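Side-chain contacts in lovastatin nonaketide synthase mokA (Monascus pilosus, PDB 6AD3), which catalyses the iterative nine-step assembly of the polyketide in lovastatin (monacolin K) biosynthesis and is represented here by its condensation domain: residues A240-R245 with V360-G365; L470-D475 with P480-K485. The protein carries 1 engineered substitution. One frame throughout, in Å; residues are numbered along the deposited sequence.

Contact 1. Residues A240-R245 with V360-G365; sequences ADLATR and VDELAG
Leu242 and Glu362 meet where helix 239-251 of the condensation domain packs against the short helix 360-364, a small helix-to-helix contact at the surface that rests almost wholly on one leucine. At the start of the first segment, Ala240 O takes two bonds from Thr244: the one from OG1, at 2.8 Å, holds the threonine hydroxyl to its own helix, and N reaches the opposite face of the same carbonyl. Leu242 points across the gap. Its CG stands anti to the carbonyl carbon (chi1 -68°), which carries CD1 to the backbone of the second helix and CD2 to the stem of Glu362. CD1 lies 4.2 Å from Glu362 CA and equally far from Asp361 O, while CD2 is 4.4 Å from Glu362 CG. The carboxylate of Glu362 turns elsewhere and bonds through OE2 to Thr358 OG1. Phe369, in a following loop, also touches Leu242. The two segments meet by van der Waals contact alone, at loose spacing. One turn on, Arg245 could add only a weak, long-range attraction to Asp361, whose OD1 is bonded to His235: Arg245 NH1 remains 6.3 Å from Asp361 OD2.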
ATOM      1  N   ALA A 240     -16.306  -6.376  -9.645  1.00 15.25           N
ATOM      2  CA  ALA A 240     -17.447  -6.836  -8.835  1.00 17.23           C
ATOM      3  C   ALA A 240     -17.559  -8.333  -8.833  1.00 18.75           C
ATOM      4  O   ALA A 240     -17.944  -8.921  -7.820  1.00 19.75           O
ATOM      5  CB  ALA A 240     -18.739  -6.202  -9.324  1.00 19.77           C
ATOM      6  N   ASP A 241     -17.339  -8.950  -9.994  1.00 19.26           N
ATOM      7  CA  ASP A 241     -17.359 -10.420 -10.100  1.00 20.75           C
ATOM      8  C   ASP A 241     -16.357 -11.056  -9.122  1.00 20.68           C
ATOM      9  O   ASP A 241     -16.706 -11.939  -8.310  1.00 23.14           O
ATOM     10  CB  ASP A 241     -17.087 -10.847 -11.549  1.00 21.08           C
ATOM     11  CG  ASP A 241     -18.214 -10.400 -12.503  1.00 27.78           C
ATOM     12  OD1 ASP A 241     -19.354 -10.370 -12.045  1.00 30.87           O
ATOM     13  OD2 ASP A 241     -17.967 -10.114 -13.694  1.00 25.84           O
ATOM     14  N   LEU A 242     -15.145 -10.540  -9.122  1.00 20.25           N
ATOM     15  CA  LEU A 242     -14.111 -11.080  -8.239  1.00 19.11           C
ATOM     16  C   LEU A 242     -14.411 -10.794  -6.786  1.00 19.13           C
ATOM     17  O   LEU A 242     -14.209 -11.660  -5.916  1.00 21.23           O
ATOM     18  CB  LEU A 242     -12.735 -10.530  -8.626  1.00 21.00           C
ATOM     19  CG  LEU A 242     -12.205 -11.012  -9.957  1.00 22.42           C
ATOM     20  CD1 LEU A 242     -10.942 -10.261 -10.330  1.00 22.68           C
ATOM     21  CD2 LEU A 242     -11.962 -12.514  -9.939  1.00 32.46           C
ATOM     22  N   ALA A 243     -14.895  -9.590  -6.497  1.00 17.44           N
ATOM     23  CA  ALA A 243     -15.213  -9.204  -5.101  1.00 18.78           C
ATOM     24  C   ALA A 243     -16.380 -10.050  -4.530  1.00 22.43           C
ATOM     25  O   ALA A 243     -16.343 -10.483  -3.371  1.00 22.71           O
ATOM     26  CB  ALA A 243     -15.534  -7.722  -5.010  1.00 20.33           C
ATOM     27  N   THR A 244     -17.354 -10.379  -5.383  1.00 22.00           N
ATOM     28  CA  THR A 244     -18.467 -11.193  -4.951  1.00 23.20           C
ATOM     29  C   THR A 244     -18.033 -12.604  -4.606  1.00 23.43           C
ATOM     30  O   THR A 244     -18.482 -13.159  -3.582  1.00 24.34           O
ATOM     31  CB  THR A 244     -19.603 -11.191  -5.991  1.00 26.71           C
ATOM     32  OG1 THR A 244     -20.037  -9.840  -6.186  1.00 26.26           O
ATOM     33  CG2 THR A 244     -20.799 -12.032  -5.524  1.00 28.93           C
ATOM     34  N   ARG A 245     -17.095 -13.157  -5.370  1.00 22.50           N
ATOM     35  CA  ARG A 245     -16.589 -14.483  -5.070  1.00 24.42           C
ATOM     36  C   ARG A 245     -15.900 -14.534  -3.715  1.00 24.99           C
ATOM     37  O   ARG A 245     -16.027 -15.500  -2.942  1.00 21.33           O
ATOM     38  CB  ARG A 245     -15.640 -14.980  -6.154  1.00 31.44           C
ATOM     39  CG  ARG A 245     -16.343 -15.376  -7.440  1.00 43.03           C
ATOM     40  CD  ARG A 245     -15.416 -16.130  -8.379  1.00 53.65           C
ATOM     41  NE  ARG A 245     -16.105 -17.263  -8.999  1.00 73.01           N
ATOM     42  CZ  ARG A 245     -15.960 -17.637 -10.269  1.00 81.29           C
ATOM     43  NH1 ARG A 245     -15.137 -16.979 -11.078  1.00 78.09           N
ATOM     44  NH2 ARG A 245     -16.644 -18.674 -10.734  1.00 97.04           N
ATOM     45  N   VAL A 360      -4.676 -15.928 -12.465  1.00 20.00           N
ATOM     46  CA  VAL A 360      -4.469 -15.145 -13.653  1.00 20.85           C
ATOM     47  C   VAL A 360      -5.437 -13.972 -13.695  1.00 18.47           C
ATOM     48  O   VAL A 360      -5.042 -12.873 -13.979  1.00 19.51           O
ATOM     49  CB  VAL A 360      -4.751 -16.053 -14.875  1.00 25.39           C
ATOM     50  CG1 VAL A 360      -4.900 -15.278 -16.169  1.00 31.08           C
ATOM     51  CG2 VAL A 360      -3.686 -17.119 -14.984  1.00 33.17           C
ATOM     52  N   ASP A 361      -6.701 -14.227 -13.420  1.00 17.86           N
ATOM     53  CA  ASP A 361      -7.685 -13.170 -13.492  1.00 19.31           C
ATOM     54  C   ASP A 361      -7.476 -12.091 -12.426  1.00 16.89           C
ATOM     55  O   ASP A 361      -7.559 -10.931 -12.716  1.00 16.28           O
ATOM     56  CB  ASP A 361      -9.088 -13.731 -13.452  1.00 22.48           C
ATOM     57  CG  ASP A 361      -9.563 -14.220 -14.825  1.00 26.22           C
ATOM     58  OD1 ASP A 361      -8.891 -14.020 -15.827  1.00 23.92           O
ATOM     59  OD2 ASP A 361     -10.639 -14.786 -14.892  1.00 34.10           O
ATOM     60  N   GLU A 362      -7.182 -12.504 -11.202  1.00 15.64           N
ATOM     61  CA  GLU A 362      -6.912 -11.558 -10.129  1.00 18.36           C
ATOM     62  C   GLU A 362      -5.718 -10.674 -10.431  1.00 16.98           C
ATOM     63  O   GLU A 362      -5.703  -9.528 -10.090  1.00 16.03           O
ATOM     64  CB  GLU A 362      -6.659 -12.285  -8.804  1.00 20.87           C
ATOM     65  CG  GLU A 362      -7.872 -13.039  -8.318  1.00 24.42           C
ATOM     66  CD  GLU A 362      -7.597 -13.892  -7.063  1.00 27.52           C
ATOM     67  OE1 GLU A 362      -8.594 -14.371  -6.509  1.00 36.19           O
ATOM     68  OE2 GLU A 362      -6.428 -14.311  -6.828  1.00 35.65           O
ATOM     69  N   LEU A 363      -4.694 -11.231 -11.074  1.00 16.01           N
ATOM     70  CA  LEU A 363      -3.533 -10.450 -11.431  1.00 15.83           C
ATOM     71  C   LEU A 363      -3.831  -9.402 -12.493  1.00 14.22           C
ATOM     72  O   LEU A 363      -3.219  -8.344 -12.478  1.00 15.52           O
ATOM     73  CB  LEU A 363      -2.404 -11.353 -11.923  1.00 15.22           C
ATOM     74  CG  LEU A 363      -1.775 -12.220 -10.851  1.00 19.08           C
ATOM     75  CD1 LEU A 363      -0.960 -13.354 -11.531  1.00 19.94           C
ATOM     76  CD2 LEU A 363      -0.862 -11.386  -9.957  1.00 18.81           C
ATOM     77  N   ALA A 364      -4.730  -9.728 -13.435  1.00 14.22           N
ATOM     78  CA  ALA A 364      -5.032  -8.861 -14.594  1.00 16.63           C
ATOM     79  C   ALA A 364      -6.100  -7.806 -14.296  1.00 16.29           C
ATOM     80  O   ALA A 364      -6.195  -6.798 -14.978  1.00 16.87           O
ATOM     81  CB  ALA A 364      -5.455  -9.717 -15.778  1.00 18.62           C
ATOM     82  N   GLY A 365      -6.832  -8.003 -13.224  1.00 14.92           N
ATOM     83  CA  GLY A 365      -7.982  -7.158 -12.917  1.00 15.96           C
ATOM     84  C   GLY A 365      -7.560  -5.770 -12.409  1.00 15.21           C
ATOM     85  O   GLY A 365      -6.449  -5.571 -11.908  1.00 15.17           O
TER

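Contact 2. Residues L470-D475 with P480-K485; sequences LEMSDD and PLLTVK
Glu471 and Thr483 form a hydrogen-bonded pair in the antiparallel beta hairpin of strands 468-473 and 481-487. Glu471 N to Thr483 O and Thr483 N to Glu471 O both measure 2.8 Å and are fairly straight (162° at each hydrogen). Ser473 and Leu481 repeat the pattern toward the turn; Met472, in the non-hydrogen-bonded pair with Leu482, brings its CA 3.2 Å from Leu481 O in a CA-H...O contact. The tightly packed face carries Leu470, Met472, Leu482 and Val484, all buried. Leu470 CD1 reaches across to Val484 CG2 at 4.0 Å; the Met472 chain bends at its last torsion (chi3 56°), bringing CE to 4.1 Å from Pro480 CB and 4.2 Å from Leu482 CD1. The face bearing Glu471, Ser473, Leu481 and Thr483 is more open. There a water donates to Leu481 O and, at a long 3.3 Å, to Glu471 O, and bonds Thr483 OG1. Extended Glu471 meets Lys485, buried beside strand 301-307, in a salt bridge, NZ approaching OE1 at 2.7 Å from above the carboxylate plane. Helix 495-512 covers Leu470, Leu482 and Val484 with Phe499, Leu500 and Tyr503, while strands 435-440 and 301-307 flank the hairpin within a mixed sheet.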
ATOM      1  N   LEU A 470       7.306   0.892   6.645  1.00 12.03           N
ATOM      2  CA  LEU A 470       8.426   0.756   5.735  1.00 12.26           C
ATOM      3  C   LEU A 470       7.884   0.219   4.402  1.00 13.05           C
ATOM      4  O   LEU A 470       7.308  -0.889   4.356  1.00 11.83           O
ATOM      5  CB  LEU A 470       9.473  -0.214   6.298  1.00 12.09           C
ATOM      6  CG  LEU A 470      10.565  -0.670   5.325  1.00 13.37           C
ATOM      7  CD1 LEU A 470      11.336   0.513   4.808  1.00 15.85           C
ATOM      8  CD2 LEU A 470      11.530  -1.636   5.995  1.00 14.89           C
ATOM      9  N   GLU A 471       7.970   1.043   3.350  1.00 12.03           N
ATOM     10  CA  GLU A 471       7.579   0.634   2.015  1.00 13.06           C
ATOM     11  C   GLU A 471       8.849   0.559   1.177  1.00 15.28           C
ATOM     12  O   GLU A 471       9.719   1.407   1.337  1.00 17.88           O
ATOM     13  CB  GLU A 471       6.677   1.679   1.358  1.00 13.06           C
ATOM     14  CG  GLU A 471       5.392   1.930   2.075  1.00 15.69           C
ATOM     15  CD  GLU A 471       4.557   2.980   1.408  1.00 16.49           C
ATOM     16  OE1 GLU A 471       3.704   3.592   2.101  1.00 16.07           O
ATOM     17  OE2 GLU A 471       4.627   3.053   0.152  1.00 24.12           O
ATOM     18  N   MET A 472       9.018  -0.534   0.425  1.00 14.30           N
ATOM     19  CA  MET A 472      10.195  -0.732  -0.411  1.00 15.02           C
ATOM     20  C   MET A 472       9.779  -1.107  -1.812  1.00 15.02           C
ATOM     21  O   MET A 472       8.840  -1.911  -1.995  1.00 14.21           O
ATOM     22  CB  MET A 472      11.018  -1.917   0.081  1.00 18.77           C
ATOM     23  CG  MET A 472      11.670  -1.787   1.371  1.00 27.44           C
ATOM     24  SD  MET A 472      12.613  -3.321   1.588  1.00 20.10           S
ATOM     25  CE  MET A 472      13.661  -3.366   0.098  1.00 22.07           C
ATOM     26  N   SER A 473      10.551  -0.634  -2.788  1.00 17.20           N
ATOM     27  CA  SER A 473      10.529  -1.169  -4.147  1.00 15.97           C
ATOM     28  C   SER A 473      11.864  -1.848  -4.379  1.00 17.86           C
ATOM     29  O   SER A 473      12.907  -1.314  -4.045  1.00 21.29           O
ATOM     30  CB  SER A 473      10.317  -0.049  -5.175  1.00 20.87           C
ATOM     31  OG  SER A 473       8.992   0.516  -5.048  1.00 29.34           O
ATOM     32  N   ASP A 474      11.824  -2.976  -5.061  1.00 18.18           N
ATOM     33  CA  ASP A 474      13.034  -3.736  -5.378  1.00 19.98           C
ATOM     34  C   ASP A 474      12.925  -4.107  -6.864  1.00 22.14           C
ATOM     35  O   ASP A 474      12.765  -5.278  -7.223  1.00 27.58           O
ATOM     36  CB  ASP A 474      13.098  -4.966  -4.475  1.00 19.87           C
ATOM     37  CG  ASP A 474      14.336  -5.824  -4.699  1.00 24.48           C
ATOM     38  OD1 ASP A 474      15.241  -5.363  -5.385  1.00 26.64           O
ATOM     39  OD2 ASP A 474      14.388  -6.936  -4.118  1.00 22.85           O
ATOM     40  N   ASP A 475      13.033  -3.100  -7.712  1.00 22.13           N
ATOM     41  CA  ASP A 475      12.945  -3.274  -9.179  1.00 24.86           C
ATOM     42  C   ASP A 475      14.280  -3.893  -9.608  1.00 28.56           C
ATOM     43  O   ASP A 475      15.329  -3.375  -9.247  1.00 26.66           O
ATOM     44  CB  ASP A 475      12.747  -1.893  -9.827  1.00 25.74           C
ATOM     45  CG  ASP A 475      12.628  -1.943 -11.325  1.00 25.24           C
ATOM     46  OD1 ASP A 475      13.269  -2.814 -11.940  1.00 25.89           O
ATOM     47  OD2 ASP A 475      11.889  -1.101 -11.859  1.00 28.43           O
ATOM     48  N   PRO A 480      17.307  -1.065  -4.589  1.00 16.44           N
ATOM     49  CA  PRO A 480      16.102  -0.981  -3.799  1.00 15.98           C
ATOM     50  C   PRO A 480      15.839   0.454  -3.279  1.00 15.95           C
ATOM     51  O   PRO A 480      16.770   1.159  -2.898  1.00 17.02           O
ATOM     52  CB  PRO A 480      16.387  -1.948  -2.644  1.00 17.15           C
ATOM     53  CG  PRO A 480      17.436  -2.881  -3.185  1.00 15.46           C
ATOM     54  CD  PRO A 480      18.281  -2.015  -4.039  1.00 15.44           C
ATOM     55  N   LEU A 481      14.584   0.863  -3.283  1.00 15.26           N
ATOM     56  CA  LEU A 481      14.188   2.163  -2.807  1.00 17.01           C
ATOM     57  C   LEU A 481      13.371   2.018  -1.524  1.00 15.45           C
ATOM     58  O   LEU A 481      12.358   1.340  -1.518  1.00 18.87           O
ATOM     59  CB  LEU A 481      13.345   2.893  -3.875  1.00 17.56           C
ATOM     60  CG  LEU A 481      13.023   4.368  -3.561  1.00 20.70           C
ATOM     61  CD1 LEU A 481      14.304   5.192  -3.557  1.00 21.75           C
ATOM     62  CD2 LEU A 481      11.985   4.941  -4.544  1.00 25.53           C
ATOM     63  N   LEU A 482      13.828   2.660  -0.453  1.00 14.28           N
ATOM     64  CA  LEU A 482      13.235   2.495   0.856  1.00 16.75           C
ATOM     65  C   LEU A 482      12.551   3.786   1.258  1.00 14.66           C
ATOM     66  O   LEU A 482      13.195   4.846   1.293  1.00 16.00           O
ATOM     67  CB  LEU A 482      14.321   2.150   1.890  1.00 17.54           C
ATOM     68  CG  LEU A 482      15.065   0.801   1.829  1.00 21.07           C
ATOM     69  CD1 LEU A 482      15.509   0.399   0.469  1.00 26.64           C
ATOM     70  CD2 LEU A 482      16.225   0.824   2.790  1.00 23.39           C
ATOM     71  N   THR A 483      11.304   3.680   1.733  1.00 13.20           N
ATOM     72  CA  THR A 483      10.557   4.806   2.257  1.00 13.78           C
ATOM     73  C   THR A 483      10.113   4.442   3.670  1.00 14.71           C
ATOM     74  O   THR A 483       9.455   3.402   3.870  1.00 14.86           O
ATOM     75  CB  THR A 483       9.287   5.104   1.425  1.00 16.94           C
ATOM     76  OG1 THR A 483       9.667   5.335   0.068  1.00 13.64           O
ATOM     77  CG2 THR A 483       8.541   6.313   1.951  1.00 17.38           C
ATOM     78  N   VAL A 484      10.467   5.291   4.640  1.00 13.72           N
ATOM     79  CA  VAL A 484       9.993   5.147   6.024  1.00 13.60           C
ATOM     80  C   VAL A 484       9.059   6.319   6.386  1.00 13.32           C
ATOM     81  O   VAL A 484       9.394   7.527   6.152  1.00 15.69           O
ATOM     82  CB  VAL A 484      11.184   5.135   7.015  1.00 14.97           C
ATOM     83  CG1 VAL A 484      10.683   5.207   8.441  1.00 15.51           C
ATOM     84  CG2 VAL A 484      12.002   3.878   6.801  1.00 15.37           C
ATOM     85  N   LYS A 485       7.895   5.965   6.914  1.00 13.67           N
ATOM     86  CA  LYS A 485       6.878   6.920   7.353  1.00 13.77           C
ATOM     87  C   LYS A 485       6.630   6.708   8.828  1.00 14.20           C
ATOM     88  O   LYS A 485       6.404   5.578   9.258  1.00 14.62           O
ATOM     89  CB  LYS A 485       5.567   6.706   6.592  1.00 14.76           C
ATOM     90  CG  LYS A 485       5.696   6.816   5.056  1.00 14.39           C
ATOM     91  CD  LYS A 485       4.359   6.511   4.352  1.00 14.74           C
ATOM     92  CE  LYS A 485       4.409   6.779   2.846  1.00 14.51           C
ATOM     93  NZ  LYS A 485       3.180   6.271   2.161  1.00 13.71           N
TER
HETATM   94  O   HOH W   1      10.002   3.105  -1.439  1.00 17.93           O

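From the N terminus, contact 1 comes first: 114 residues separate 240-245 from 360-365, a long excursion of helices, loops and two strands, 301-307 and 348-354. Contact 2 opens only after that loop has closed, and it closes across the four residues between its segments, within the hairpin connection. The two thus follow in series, neither enclosing nor crossing the other. Contacts 1 and 2 lie on opposite sides of the chain's centre; the centres of contacts 1 and 2 are 27 Å apart, and the nearest atoms of contacts 1 and 2 about 15 Å apart. The sheet relates them indirectly: strands 301-307 and 348-354, both inside the loop of contact 1, belong to the same mixed sheet as the hairpin of contact 2.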